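Local coordinates for protein titin (Homo sapiens, PDB 5JDD) that probably serves as a molecular spring of the muscle sarcomere, here represented by three consecutive immunoglobulin domains of its elastic I-band region, at residues 50-55 with 59-64; 112-117 with 160-165; 232-237 with 245-250. All coordinates share one frame; numbering follows the deposited sequence. Where two conformers were deposited one is given.

Contact 1: residues 50-55 with 59-64; sequences RLVSER and KLMLQN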
ATOM      1  N   ARG A  50      25.174  29.288  -1.461  1.00 11.55           N
ATOM      2  CA  ARG A  50      25.396  30.533  -0.749  1.00 11.37           C
ATOM      3  C   ARG A  50      26.728  30.470  -0.027  1.00 14.33           C
ATOM      4  O   ARG A  50      27.023  29.507   0.684  1.00 15.52           O
ATOM      5  CB  ARG A  50      24.295  30.775   0.276  1.00 19.43           C
ATOM      6  CG  ARG A  50      24.485  32.039   1.096  1.00 33.81           C
ATOM      7  CD  ARG A  50      23.229  32.394   1.875  1.00 42.77           C
ATOM      8  NE  ARG A  50      22.088  32.527   0.978  1.00 52.17           N
ATOM      9  CZ  ARG A  50      21.188  31.572   0.771  1.00 61.85           C
ATOM     10  NH1 ARG A  50      21.291  30.413   1.411  1.00 67.58           N
ATOM     11  NH2 ARG A  50      20.186  31.774  -0.075  1.00 60.96           N
ATOM     12  N   LEU A  51      27.530  31.503  -0.215  1.00 14.37           N
ATOM     13  CA  LEU A  51      28.825  31.623   0.446  0.54 12.04           C
ATOM     14  C   LEU A  51      28.704  32.690   1.513  1.00 14.71           C
ATOM     15  O   LEU A  51      28.381  33.840   1.212  1.00 18.78           O
ATOM     16  CB  LEU A  51      29.904  32.028  -0.556  0.54 13.91           C
ATOM     17  CG  LEU A  51      30.138  31.077  -1.725  0.54 16.80           C
ATOM     18  CD1 LEU A  51      31.173  31.646  -2.687  0.54 20.09           C
ATOM     19  CD2 LEU A  51      30.591  29.748  -1.190  0.54 13.95           C
ATOM     20  N   VAL A  52      28.943  32.318   2.768  1.00 12.85           N
ATOM     21  CA  VAL A  52      28.820  33.272   3.863  1.00 15.01           C
ATOM     22  C   VAL A  52      30.093  33.310   4.688  1.00 14.88           C
ATOM     23  O   VAL A  52      30.482  32.306   5.278  1.00 15.70           O
ATOM     24  CB  VAL A  52      27.635  32.935   4.786  1.00 17.10           C
ATOM     25  CG1 VAL A  52      27.540  33.950   5.916  1.00 24.73           C
ATOM     26  CG2 VAL A  52      26.346  32.913   4.000  1.00 22.40           C
ATOM     27  N   SER A  53      30.749  34.464   4.719  1.00 15.95           N
ATOM     28  CA  SER A  53      31.894  34.663   5.596  1.00 16.28           C
ATOM     29  C   SER A  53      31.480  35.565   6.759  1.00 20.99           C
ATOM     30  O   SER A  53      30.852  36.603   6.556  1.00 27.09           O
ATOM     31  CB  SER A  53      33.073  35.277   4.831  1.00 17.22           C
ATOM     32  OG  SER A  53      33.661  34.350   3.925  1.00 19.84           O
ATOM     33  N   GLU A  54      31.810  35.151   7.979  1.00 17.66           N
ATOM     34  CA  GLU A  54      31.517  35.956   9.157  1.00 19.22           C
ATOM     35  C   GLU A  54      32.726  35.889  10.076  1.00 15.40           C
ATOM     36  O   GLU A  54      32.916  34.900  10.796  1.00 16.32           O
ATOM     37  CB  GLU A  54      30.268  35.433   9.872  1.00 22.62           C
ATOM     38  CG  GLU A  54      29.502  36.490  10.674  1.00 30.23           C
ATOM     39  CD  GLU A  54      30.234  36.951  11.928  1.00 38.45           C
ATOM     40  OE1 GLU A  54      30.735  38.096  11.939  1.00 39.46           O
ATOM     41  OE2 GLU A  54      30.292  36.174  12.907  1.00 43.08           O
ATOM     42  N   ARG A  55      33.539  36.943  10.040  1.00 16.97           N
ATOM     43  CA  ARG A  55      34.794  36.982  10.787  1.00 16.13           C
ATOM     44  C   ARG A  55      35.651  35.754  10.491  1.00 15.87           C
ATOM     45  O   ARG A  55      36.110  35.595   9.360  1.00 16.62           O
ATOM     46  CB  ARG A  55      34.545  37.203  12.284  1.00 17.00           C
ATOM     47  CG  ARG A  55      34.210  38.671  12.600  1.00 21.87           C
ATOM     48  CD  ARG A  55      33.724  38.864  14.031  1.00 22.15           C
ATOM     49  NE  ARG A  55      32.474  38.149  14.264  1.00 19.68           N
ATOM     50  CZ  ARG A  55      31.909  37.979  15.458  1.00 16.74           C
ATOM     51  NH1 ARG A  55      32.482  38.471  16.549  1.00 23.33           N
ATOM     52  NH2 ARG A  55      30.774  37.299  15.562  1.00 21.85           N
ATOM     53  N   LYS A  59      31.207  29.584   5.611  1.00 10.26           N
ATOM     54  CA  LYS A  59      30.239  28.541   5.304  1.00  9.97           C
ATOM     55  C   LYS A  59      29.886  28.487   3.826  1.00 11.05           C
ATOM     56  O   LYS A  59      29.801  29.518   3.152  1.00 10.86           O
ATOM     57  CB  LYS A  59      28.965  28.740   6.131  1.00 15.71           C
ATOM     58  CG  LYS A  59      29.228  28.847   7.615  1.00 23.61           C
ATOM     59  CD  LYS A  59      28.033  29.405   8.367  1.00 33.42           C
ATOM     60  CE  LYS A  59      26.830  28.501   8.231  1.00 43.41           C
ATOM     61  NZ  LYS A  59      25.746  28.874   9.184  1.00 46.84           N
ATOM     62  N   LEU A  60      29.702  27.267   3.332  1.00 10.03           N
ATOM     63  CA  LEU A  60      29.087  27.001   2.038  1.00  8.44           C
ATOM     64  C   LEU A  60      27.765  26.309   2.311  1.00  9.44           C
ATOM     65  O   LEU A  60      27.732  25.227   2.898  1.00 10.27           O
ATOM     66  CB  LEU A  60      29.973  26.085   1.201  1.00  9.50           C
ATOM     67  CG  LEU A  60      29.328  25.476  -0.046  1.00  9.58           C
ATOM     68  CD1 LEU A  60      28.921  26.562  -1.020  1.00 13.32           C
ATOM     69  CD2 LEU A  60      30.290  24.498  -0.708  1.00 11.20           C
ATOM     70  N   MET A  61      26.676  26.945   1.907  1.00 10.37           N
ATOM     71  CA  MET A  61      25.349  26.380   2.095  1.00 10.48           C
ATOM     72  C   MET A  61      24.820  25.889   0.758  1.00 12.35           C
ATOM     73  O   MET A  61      24.904  26.587  -0.258  1.00 13.48           O
ATOM     74  CB  MET A  61      24.416  27.430   2.702  1.00 13.45           C
ATOM     75  CG  MET A  61      24.937  28.042   4.004  1.00 27.11           C
ATOM     76  SD  MET A  61      23.870  29.381   4.575  1.00 43.62           S
ATOM     77  CE  MET A  61      24.937  30.177   5.770  1.00 61.23           C
ATOM     78  N   LEU A  62      24.294  24.672   0.759  1.00 11.73           N
ATOM     79  CA  LEU A  62      23.731  24.076  -0.439  1.00 11.09           C
ATOM     80  C   LEU A  62      22.244  23.882  -0.214  1.00 14.29           C
ATOM     81  O   LEU A  62      21.821  23.156   0.699  1.00 14.17           O
ATOM     82  CB  LEU A  62      24.395  22.733  -0.743  1.00 12.03           C
ATOM     83  CG  LEU A  62      25.924  22.676  -0.672  1.00 16.38           C
ATOM     84  CD1 LEU A  62      26.417  21.247  -0.862  1.00 27.70           C
ATOM     85  CD2 LEU A  62      26.532  23.573  -1.704  1.00 25.49           C
ATOM     86  N   GLN A  63      21.446  24.523  -1.053  1.00 12.64           N
ATOM     87  CA  GLN A  63      20.005  24.518  -0.865  1.00 14.02           C
ATOM     88  C   GLN A  63      19.341  23.519  -1.799  1.00 16.38           C
ATOM     89  O   GLN A  63      19.759  23.367  -2.946  1.00 19.39           O
ATOM     90  CB  GLN A  63      19.456  25.934  -1.066  1.00 21.60           C
ATOM     91  CG  GLN A  63      20.087  26.935  -0.102  1.00 31.61           C
ATOM     92  CD  GLN A  63      19.819  28.378  -0.471  1.00 47.30           C
ATOM     93  OE1 GLN A  63      19.445  29.183   0.381  1.00 55.05           O
ATOM     94  NE2 GLN A  63      20.024  28.718  -1.739  1.00 47.71           N
ATOM     95  N   ASN A  64      18.334  22.814  -1.280  1.00 14.80           N
ATOM     96  CA  ASN A  64      17.517  21.890  -2.077  1.00 18.37           C
ATOM     97  C   ASN A  64      18.374  20.883  -2.838  1.00 15.90           C
ATOM     98  O   ASN A  64      18.301  20.792  -4.061  1.00 17.45           O
ATOM     99  CB  ASN A  64      16.607  22.673  -3.038  1.00 17.66           C
ATOM    100  CG  ASN A  64      15.514  21.813  -3.664  1.00 34.49           C
ATOM    101  OD1 ASN A  64      15.271  20.679  -3.249  1.00 31.49           O
ATOM    102  ND2 ASN A  64      14.843  22.362  -4.673  1.00 39.93           N
TER
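The D-E beta hairpin of an immunoglobulin I-set domain pairs R50, L51 and V52 with M61, L60 and K59, its strands running antiparallel at 155°. R50 and M61 form a hydrogen-bonded pair, with R50 N to M61 O at 3.0 Å and M61 N to R50 O at 2.9 Å. V52 and K59 form the other hydrogen-bonded pair, and V52 O accepts K59 N at 2.8 Å. L51 and L60 make the non-hydrogen-bonded pair between them. Their side chains lie alongside each other on the face turned to the domain core, where W36 of the opposite sheet packs on both; L51 CD2 lies 3.6 Å from L60 CD1 in one of two L51 conformers. On the other face, M61, extended beyond CG, reaches across to the neighbouring strand, where its CE touches V52 CG2 at 3.6 Å. R50, bent at chi3 (-56°), carries its guanidinium past M61 to Q63. Both terminal nitrogens of R50 converge on the amide oxygen of Q63, whose amide plane stands 73° to the guanidinium. The NH1 approach is implausibly short, leaving that oxygen's placement uncertain; R50 NH2 makes a bent bond to Q63 OE1 at 2.7 Å, within the guanidinium plane.

Contact 2: residues 112-117 with 160-165; sequences CEVSHF and YTFVCG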
ATOM      1  N   CYS A 112       4.777  -2.889   0.856  1.00  7.81           N
ATOM      2  CA  CYS A 112       6.183  -2.702   0.538  1.00  8.92           C
ATOM      3  C   CYS A 112       6.886  -2.047   1.714  1.00  8.05           C
ATOM      4  O   CYS A 112       6.239  -1.582   2.660  1.00 10.05           O
ATOM      5  CB  CYS A 112       6.360  -1.857  -0.730  1.00 10.90           C
ATOM      6  SG  CYS A 112       5.828  -0.118  -0.592  1.00 12.08           S
ATOM      7  N   GLU A 113       8.211  -2.000   1.656  1.00  7.02           N
ATOM      8  CA  GLU A 113       8.990  -1.298   2.667  1.00  9.11           C
ATOM      9  C   GLU A 113       9.850  -0.278   1.953  1.00  8.37           C
ATOM     10  O   GLU A 113      10.313  -0.528   0.835  1.00  9.25           O
ATOM     11  CB  GLU A 113       9.829  -2.267   3.517  1.00  9.08           C
ATOM     12  CG  GLU A 113       8.948  -3.200   4.361  1.00 13.63           C
ATOM     13  CD  GLU A 113       9.691  -4.283   5.137  1.00 20.09           C
ATOM     14  OE1 GLU A 113      10.920  -4.179   5.357  1.00 18.74           O
ATOM     15  OE2 GLU A 113       9.014  -5.253   5.549  1.00 24.17           O
ATOM     16  N   VAL A 114      10.007   0.879   2.583  1.00  8.31           N
ATOM     17  CA  VAL A 114      10.755   1.981   2.015  1.00  7.46           C
ATOM     18  C   VAL A 114      11.957   2.335   2.896  1.00  8.52           C
ATOM     19  O   VAL A 114      12.076   1.871   4.031  1.00  9.90           O
ATOM     20  CB  VAL A 114       9.846   3.219   1.765  1.00  9.23           C
ATOM     21  CG1 VAL A 114       8.682   2.846   0.837  1.00  9.48           C
ATOM     22  CG2 VAL A 114       9.325   3.782   3.080  1.00 10.54           C
ATOM     23  N   SER A 115      12.833   3.175   2.361  1.00  8.28           N
ATOM     24  CA  SER A 115      14.139   3.443   2.956  1.00  7.35           C
ATOM     25  C   SER A 115      14.112   4.371   4.169  1.00  8.99           C
ATOM     26  O   SER A 115      15.049   4.378   4.975  1.00 10.08           O
ATOM     27  CB  SER A 115      15.050   4.039   1.888  1.00  9.77           C
ATOM     28  OG  SER A 115      14.454   5.193   1.320  1.00  9.39           O
ATOM     29  N   HIS A 116      13.060   5.177   4.283  1.00  8.82           N
ATOM     30  CA  HIS A 116      13.002   6.222   5.300  1.00  8.66           C
ATOM     31  C   HIS A 116      11.634   6.332   5.952  1.00  9.20           C
ATOM     32  O   HIS A 116      10.614   5.980   5.356  1.00  9.60           O
ATOM     33  CB  HIS A 116      13.368   7.575   4.676  1.00 11.12           C
ATOM     34  CG  HIS A 116      14.789   7.658   4.233  1.00 11.43           C
ATOM     35  ND1 HIS A 116      15.219   7.182   3.012  1.00 10.53           N
ATOM     36  CD2 HIS A 116      15.887   8.143   4.857  1.00 11.36           C
ATOM     37  CE1 HIS A 116      16.523   7.375   2.904  1.00 11.07           C
ATOM     38  NE2 HIS A 116      16.952   7.954   4.013  1.00 12.68           N
ATOM     39  N   PHE A 117      11.617   6.812   7.189  1.00 10.17           N
ATOM     40  CA  PHE A 117      10.366   7.148   7.848  1.00  8.13           C
ATOM     41  C   PHE A 117       9.745   8.391   7.228  1.00 10.02           C
ATOM     42  O   PHE A 117      10.429   9.206   6.599  1.00 12.31           O
ATOM     43  CB  PHE A 117      10.603   7.378   9.346  1.00 10.94           C
ATOM     44  CG  PHE A 117      10.986   6.133  10.084  1.00  9.71           C
ATOM     45  CD1 PHE A 117      10.011   5.291  10.604  1.00 10.05           C
ATOM     46  CD2 PHE A 117      12.326   5.786  10.237  1.00 11.50           C
ATOM     47  CE1 PHE A 117      10.365   4.120  11.270  1.00 11.75           C
ATOM     48  CE2 PHE A 117      12.687   4.615  10.902  1.00 10.79           C
ATOM     49  CZ  PHE A 117      11.705   3.785  11.424  1.00 11.49           C
ATOM     50  N   TYR A 160      -1.189  -2.451  -9.270  1.00  9.24           N
ATOM     51  CA  TYR A 160      -1.123  -1.483  -8.182  1.00  8.95           C
ATOM     52  C   TYR A 160       0.311  -1.048  -7.969  1.00 12.86           C
ATOM     53  O   TYR A 160       1.231  -1.859  -8.023  1.00 13.02           O
ATOM     54  CB  TYR A 160      -1.732  -2.081  -6.906  1.00  8.66           C
ATOM     55  CG  TYR A 160      -3.219  -2.295  -7.043  1.00  8.67           C
ATOM     56  CD1 TYR A 160      -4.117  -1.309  -6.656  1.00 10.73           C
ATOM     57  CD2 TYR A 160      -3.726  -3.471  -7.576  1.00  9.25           C
ATOM     58  CE1 TYR A 160      -5.483  -1.489  -6.796  1.00 10.33           C
ATOM     59  CE2 TYR A 160      -5.095  -3.667  -7.716  1.00  8.87           C
ATOM     60  CZ  TYR A 160      -5.960  -2.665  -7.329  1.00  9.09           C
ATOM     61  OH  TYR A 160      -7.310  -2.836  -7.460  1.00 10.68           O
ATOM     62  N   THR A 161       0.497   0.241  -7.718  1.00 10.46           N
ATOM     63  CA  THR A 161       1.833   0.809  -7.637  1.00 11.55           C
ATOM     64  C   THR A 161       1.968   1.642  -6.373  1.00 10.51           C
ATOM     65  O   THR A 161       1.053   2.379  -6.026  1.00 10.45           O
ATOM     66  CB  THR A 161       2.078   1.743  -8.843  1.00 11.25           C
ATOM     67  OG1 THR A 161       1.966   1.001 -10.066  1.00 13.57           O
ATOM     68  CG2 THR A 161       3.454   2.394  -8.769  1.00 12.76           C
ATOM     69  N   PHE A 162       3.103   1.513  -5.684  1.00  9.37           N
ATOM     70  CA  PHE A 162       3.475   2.459  -4.640  1.00 10.83           C
ATOM     71  C   PHE A 162       4.589   3.361  -5.156  1.00  9.68           C
ATOM     72  O   PHE A 162       5.591   2.876  -5.686  1.00 10.24           O
ATOM     73  CB  PHE A 162       3.950   1.751  -3.366  1.00  9.80           C
ATOM     74  CG  PHE A 162       4.181   2.701  -2.228  1.00  7.57           C
ATOM     75  CD1 PHE A 162       5.437   3.234  -1.991  1.00 10.35           C
ATOM     76  CD2 PHE A 162       3.124   3.123  -1.445  1.00  9.18           C
ATOM     77  CE1 PHE A 162       5.647   4.143  -0.960  1.00 11.83           C
ATOM     78  CE2 PHE A 162       3.319   4.028  -0.413  1.00  9.77           C
ATOM     79  CZ  PHE A 162       4.590   4.547  -0.161  1.00  9.99           C
ATOM     80  N   VAL A 163       4.404   4.675  -5.026  1.00  9.37           N
ATOM     81  CA  VAL A 163       5.421   5.648  -5.430  1.00  8.44           C
ATOM     82  C   VAL A 163       6.208   6.130  -4.219  1.00  9.12           C
ATOM     83  O   VAL A 163       5.635   6.621  -3.245  1.00 12.35           O
ATOM     84  CB  VAL A 163       4.797   6.858  -6.138  1.00 10.06           C
ATOM     85  CG1 VAL A 163       5.887   7.825  -6.595  1.00 11.92           C
ATOM     86  CG2 VAL A 163       3.958   6.400  -7.331  1.00 14.22           C
ATOM     87  N   CYS A 164       7.529   5.992  -4.303  1.00  9.67           N
ATOM     88  CA  CYS A 164       8.424   6.343  -3.210  1.00 10.19           C
ATOM     89  C   CYS A 164       9.512   7.261  -3.749  1.00 10.22           C
ATOM     90  O   CYS A 164      10.506   6.796  -4.330  1.00 12.43           O
ATOM     91  CB  CYS A 164       9.037   5.055  -2.659  1.00 10.87           C
ATOM     92  SG  CYS A 164      10.272   5.255  -1.374  1.00 14.05           S
ATOM     93  N   GLY A 165       9.328   8.564  -3.576  1.00 11.59           N
ATOM     94  CA  GLY A 165      10.213   9.533  -4.212  1.00 13.39           C
ATOM     95  C   GLY A 165      10.245   9.314  -5.718  1.00 13.12           C
ATOM     96  O   GLY A 165       9.202   9.329  -6.387  1.00 15.87           O
TER
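C112 and V114 face F162 and C164 across the interior of an immunoglobulin beta sandwich, where strands B and F point the same way (4° between the short axes) but belong to different sheets. The axes come no closer than 9.2 Å and no hydrogen bond joins them, so side chains alone fill the gap. Judging by strand position and sequence, C112 and F162 correspond to the positions that hold the canonical B-F disulfide in many immunoglobulin domains. In its place is a sulfur-aromatic contact: C112 SG lies 4.1 Å from the F162 ring centroid, 31° off the normal, and approaches F162 CG to 3.7 Å. With CG beside its carbonyl carbon (chi1 -173°), F162 sends the ring forward along its strand, where V114 meets it at about a right angle. V114 CG1 touches both F162 CE1 at 3.8 Å and C164 SG at 3.6 Å.

Beyond V114 the packing gives out. S115 and H116 leave the interface and pair with each other, S115 OG lying 2.7 Å from H116 ND1, while H116 NE2 bonds E89 and S115 OG bonds H92 N. F117 and G165 are exposed. Strand 108-114 lies between strands 93-95 and 144-149, strand 158-164 between 123-125 and 167-176; W123 meets the F162 ring edge-to-face, and I93 covers V114 and C164.

Contact 3: residues 232-237 with 245-250; sequences HSLNIR and ADYTFV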
ATOM      1  N   HIS A 232     -22.163 -24.305   2.872  1.00  9.80           N
ATOM      2  CA  HIS A 232     -23.083 -23.312   3.397  1.00  9.40           C
ATOM      3  C   HIS A 232     -24.475 -23.908   3.342  1.00  9.37           C
ATOM      4  O   HIS A 232     -24.863 -24.518   2.340  1.00 12.12           O
ATOM      5  CB  HIS A 232     -23.006 -22.035   2.562  1.00 10.89           C
ATOM      6  CG  HIS A 232     -21.627 -21.460   2.490  1.00 12.28           C
ATOM      7  ND1 HIS A 232     -21.116 -20.640   3.473  1.00 19.05           N
ATOM      8  CD2 HIS A 232     -20.629 -21.638   1.591  1.00 12.68           C
ATOM      9  CE1 HIS A 232     -19.873 -20.310   3.165  1.00 19.71           C
ATOM     10  NE2 HIS A 232     -19.551 -20.909   2.030  1.00 13.15           N
ATOM     11  N   SER A 233     -25.216 -23.755   4.430  1.00  7.78           N
ATOM     12  CA  SER A 233     -26.530 -24.381   4.546  0.63  6.98           C
ATOM     13  C   SER A 233     -27.627 -23.369   4.840  1.00  9.27           C
ATOM     14  O   SER A 233     -27.383 -22.324   5.446  1.00  9.49           O
ATOM     15  CB  SER A 233     -26.522 -25.459   5.635  0.63  9.77           C
ATOM     16  OG  SER A 233     -26.206 -24.905   6.898  0.63  7.94           O
ATOM     17  N   LEU A 234     -28.835 -23.694   4.405  1.00  9.73           N
ATOM     18  CA  LEU A 234     -30.024 -22.922   4.734  1.00  8.95           C
ATOM     19  C   LEU A 234     -31.008 -23.908   5.346  1.00  9.59           C
ATOM     20  O   LEU A 234     -31.493 -24.822   4.672  1.00  9.95           O
ATOM     21  CB  LEU A 234     -30.621 -22.256   3.487  1.00  8.29           C
ATOM     22  CG  LEU A 234     -32.045 -21.700   3.626  1.00  8.26           C
ATOM     23  CD1 LEU A 234     -32.104 -20.597   4.654  1.00 10.61           C
ATOM     24  CD2 LEU A 234     -32.550 -21.208   2.274  1.00 10.78           C
ATOM     25  N   ASN A 235     -31.265 -23.747   6.636  1.00  8.56           N
ATOM     26  CA  ASN A 235     -32.098 -24.673   7.374  1.00  9.73           C
ATOM     27  C   ASN A 235     -33.422 -23.999   7.665  1.00 10.04           C
ATOM     28  O   ASN A 235     -33.454 -22.961   8.323  1.00 13.49           O
ATOM     29  CB  ASN A 235     -31.398 -25.076   8.670  1.00 11.14           C
ATOM     30  CG  ASN A 235     -32.216 -26.060   9.491  1.00 21.33           C
ATOM     31  OD1 ASN A 235     -32.865 -25.684  10.469  1.00 30.81           O
ATOM     32  ND2 ASN A 235     -32.191 -27.323   9.092  1.00 25.35           N
ATOM     33  N   ILE A 236     -34.506 -24.580   7.160  1.00  8.70           N
ATOM     34  CA  ILE A 236     -35.835 -24.007   7.352  1.00  8.97           C
ATOM     35  C   ILE A 236     -36.682 -24.951   8.191  1.00  9.36           C
ATOM     36  O   ILE A 236     -36.932 -26.092   7.799  1.00 10.12           O
ATOM     37  CB  ILE A 236     -36.549 -23.729   6.008  1.00  9.45           C
ATOM     38  CG1 ILE A 236     -35.658 -22.880   5.089  1.00  9.79           C
ATOM     39  CG2 ILE A 236     -37.870 -23.022   6.247  1.00 11.19           C
ATOM     40  CD1 ILE A 236     -36.303 -22.539   3.759  1.00 14.08           C
ATOM     41  N   ARG A 237     -37.132 -24.468   9.345  1.00  9.59           N
ATOM     42  CA  ARG A 237     -37.946 -25.276  10.250  1.00 10.99           C
ATOM     43  C   ARG A 237     -39.429 -25.210   9.942  1.00 12.20           C
ATOM     44  O   ARG A 237     -39.920 -24.197   9.444  1.00 14.70           O
ATOM     45  CB  ARG A 237     -37.729 -24.830  11.689  1.00 18.29           C
ATOM     46  CG  ARG A 237     -36.322 -25.032  12.162  1.00 28.31           C
ATOM     47  CD  ARG A 237     -36.140 -24.456  13.544  1.00 38.58           C
ATOM     48  NE  ARG A 237     -34.812 -24.749  14.067  1.00 51.26           N
ATOM     49  CZ  ARG A 237     -34.436 -24.503  15.315  1.00 60.52           C
ATOM     50  NH1 ARG A 237     -35.297 -23.960  16.166  1.00 62.57           N
ATOM     51  NH2 ARG A 237     -33.207 -24.803  15.712  1.00 63.60           N
ATOM     52  N   ALA A 245     -41.014 -22.752  -2.761  1.00  9.43           N
ATOM     53  CA  ALA A 245     -40.444 -21.639  -3.508  1.00  9.37           C
ATOM     54  C   ALA A 245     -39.146 -22.079  -4.146  1.00  8.82           C
ATOM     55  O   ALA A 245     -38.665 -23.192  -3.901  1.00 10.15           O
ATOM     56  CB  ALA A 245     -40.177 -20.464  -2.556  1.00  8.77           C
ATOM     57  N   ASP A 246     -38.565 -21.196  -4.946  1.00 10.53           N
ATOM     58  CA  ASP A 246     -37.247 -21.442  -5.506  1.00 10.24           C
ATOM     59  C   ASP A 246     -36.212 -20.723  -4.653  1.00  9.35           C
ATOM     60  O   ASP A 246     -36.362 -19.532  -4.348  1.00 11.14           O
ATOM     61  CB  ASP A 246     -37.147 -20.933  -6.943  1.00 13.57           C
ATOM     62  CG  ASP A 246     -38.085 -21.640  -7.885  1.00 21.24           C
ATOM     63  OD1 ASP A 246     -38.460 -22.800  -7.609  1.00 17.01           O
ATOM     64  OD2 ASP A 246     -38.450 -21.021  -8.907  1.00 28.81           O
ATOM     65  N   TYR A 247     -35.159 -21.440  -4.279  1.00  9.42           N
ATOM     66  CA  TYR A 247     -34.124 -20.877  -3.430  1.00  8.75           C
ATOM     67  C   TYR A 247     -32.821 -20.773  -4.189  1.00 10.73           C
ATOM     68  O   TYR A 247     -32.463 -21.686  -4.945  1.00 12.00           O
ATOM     69  CB  TYR A 247     -33.969 -21.731  -2.169  1.00  8.04           C
ATOM     70  CG  TYR A 247     -35.172 -21.616  -1.277  1.00  7.95           C
ATOM     71  CD1 TYR A 247     -36.305 -22.401  -1.485  1.00  8.28           C
ATOM     72  CD2 TYR A 247     -35.201 -20.680  -0.256  1.00  9.89           C
ATOM     73  CE1 TYR A 247     -37.435 -22.262  -0.675  1.00  8.21           C
ATOM     74  CE2 TYR A 247     -36.316 -20.556   0.575  1.00  8.91           C
ATOM     75  CZ  TYR A 247     -37.430 -21.341   0.347  1.00  7.93           C
ATOM     76  OH  TYR A 247     -38.541 -21.203   1.151  1.00 10.10           O
ATOM     77  N   THR A 248     -32.119 -19.653  -3.996  1.00  7.91           N
ATOM     78  CA  THR A 248     -30.876 -19.407  -4.710  1.00 11.29           C
ATOM     79  C   THR A 248     -29.767 -19.052  -3.731  1.00  8.72           C
ATOM     80  O   THR A 248     -29.926 -18.180  -2.874  1.00 10.54           O
ATOM     81  CB  THR A 248     -31.018 -18.253  -5.719  1.00  9.54           C
ATOM     82  OG1 THR A 248     -32.082 -18.545  -6.638  1.00 11.15           O
ATOM     83  CG2 THR A 248     -29.722 -18.050  -6.500  1.00 11.07           C
ATOM     84  N   PHE A 249     -28.641 -19.741  -3.860  1.00  8.52           N
ATOM     85  CA  PHE A 249     -27.434 -19.364  -3.151  1.00  8.42           C
ATOM     86  C   PHE A 249     -26.629 -18.482  -4.086  1.00  9.12           C
ATOM     87  O   PHE A 249     -26.451 -18.829  -5.264  1.00  8.96           O
ATOM     88  CB  PHE A 249     -26.642 -20.617  -2.775  1.00  9.12           C
ATOM     89  CG  PHE A 249     -25.274 -20.329  -2.229  1.00  8.47           C
ATOM     90  CD1 PHE A 249     -25.093 -20.047  -0.881  1.00  8.52           C
ATOM     91  CD2 PHE A 249     -24.167 -20.370  -3.061  1.00 10.40           C
ATOM     92  CE1 PHE A 249     -23.818 -19.798  -0.372  1.00  7.96           C
ATOM     93  CE2 PHE A 249     -22.896 -20.110  -2.564  1.00 11.01           C
ATOM     94  CZ  PHE A 249     -22.721 -19.828  -1.213  1.00 10.86           C
ATOM     95  N   VAL A 250     -26.153 -17.349  -3.572  1.00  8.40           N
ATOM     96  CA  VAL A 250     -25.363 -16.409  -4.362  1.00  6.97           C
ATOM     97  C   VAL A 250     -24.049 -16.093  -3.669  1.00  9.63           C
ATOM     98  O   VAL A 250     -24.042 -15.691  -2.514  1.00 10.42           O
ATOM     99  CB  VAL A 250     -26.101 -15.074  -4.551  1.00 10.16           C
ATOM    100  CG1 VAL A 250     -25.245 -14.097  -5.362  1.00 11.83           C
ATOM    101  CG2 VAL A 250     -27.449 -15.287  -5.215  1.00 12.61           C
TER
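Y247 OH hydrogen-bonds the backbone O of D243, four residues earlier, the geometry of the tyrosine corner familiar from Greek-key immunoglobulin domains, and I236 CD1 from the facing strand packs 3.7 Å from the same Y247 OH. This bond holds the end of the phenol in place while L234 and I236 pack on the ring from strand 231-236. I236 and Y247 come from opposite directions, and I236 CD1 also reaches Y247 CE2 at 3.8 Å. L234 meets the ring nearer its root and at about a right angle, its CD2 lying 3.7 Å from Y247 CD2.

The second half of the interface is aromatic. H232 CB touches F249 CE1 at 3.8 Å, and H232 CD2 lies 3.9 Å from F249 CZ. The two ring planes are only 24° apart, yet their centroids are separated by 5.6 Å: the rings are slid past each other and barely overlap, so this is not a full stack. The imidazole has its polar partner elsewhere, H232 ND1 bonding T227 OG1.

The first torsions explain why the two rings serve different ends of the interface. Y247 holds CG beside its backbone N (chi1 -69°) and its ring leans back toward I236, whereas F249 holds CG beside its carbonyl carbon (chi1 171°) and its ring leans forward to H232. No backbone bond crosses the gap, which separates two sheets: strand 231-236 runs between 195-201 and 223-228, strand 245-251 between 209-212 and 254-263, with W210 edge-to-face on F249.

How the contacts relate
The three contacts sample successive immunoglobulin domains of one extended chain. Contact 2 is central, its centre about 8 Å from that of the chain; contacts 1 and 3 lie on opposite sides of it, with centres about 78 Å apart. Contact 2 is about 33 Å from contact 1 and 47 Å from contact 3, centre to centre, and none touch: nearest atoms are about 12 Å apart for contacts 1 and 2, 21 Å for contacts 2 and 3. Contact 1 is within one sheet and backbone-bonded, whereas contacts 2 and 3 bridge two sheets through side chains. F162 and F249 probably hold equivalent places; contact 2 samples the strand B side and contact 3 the strand E side.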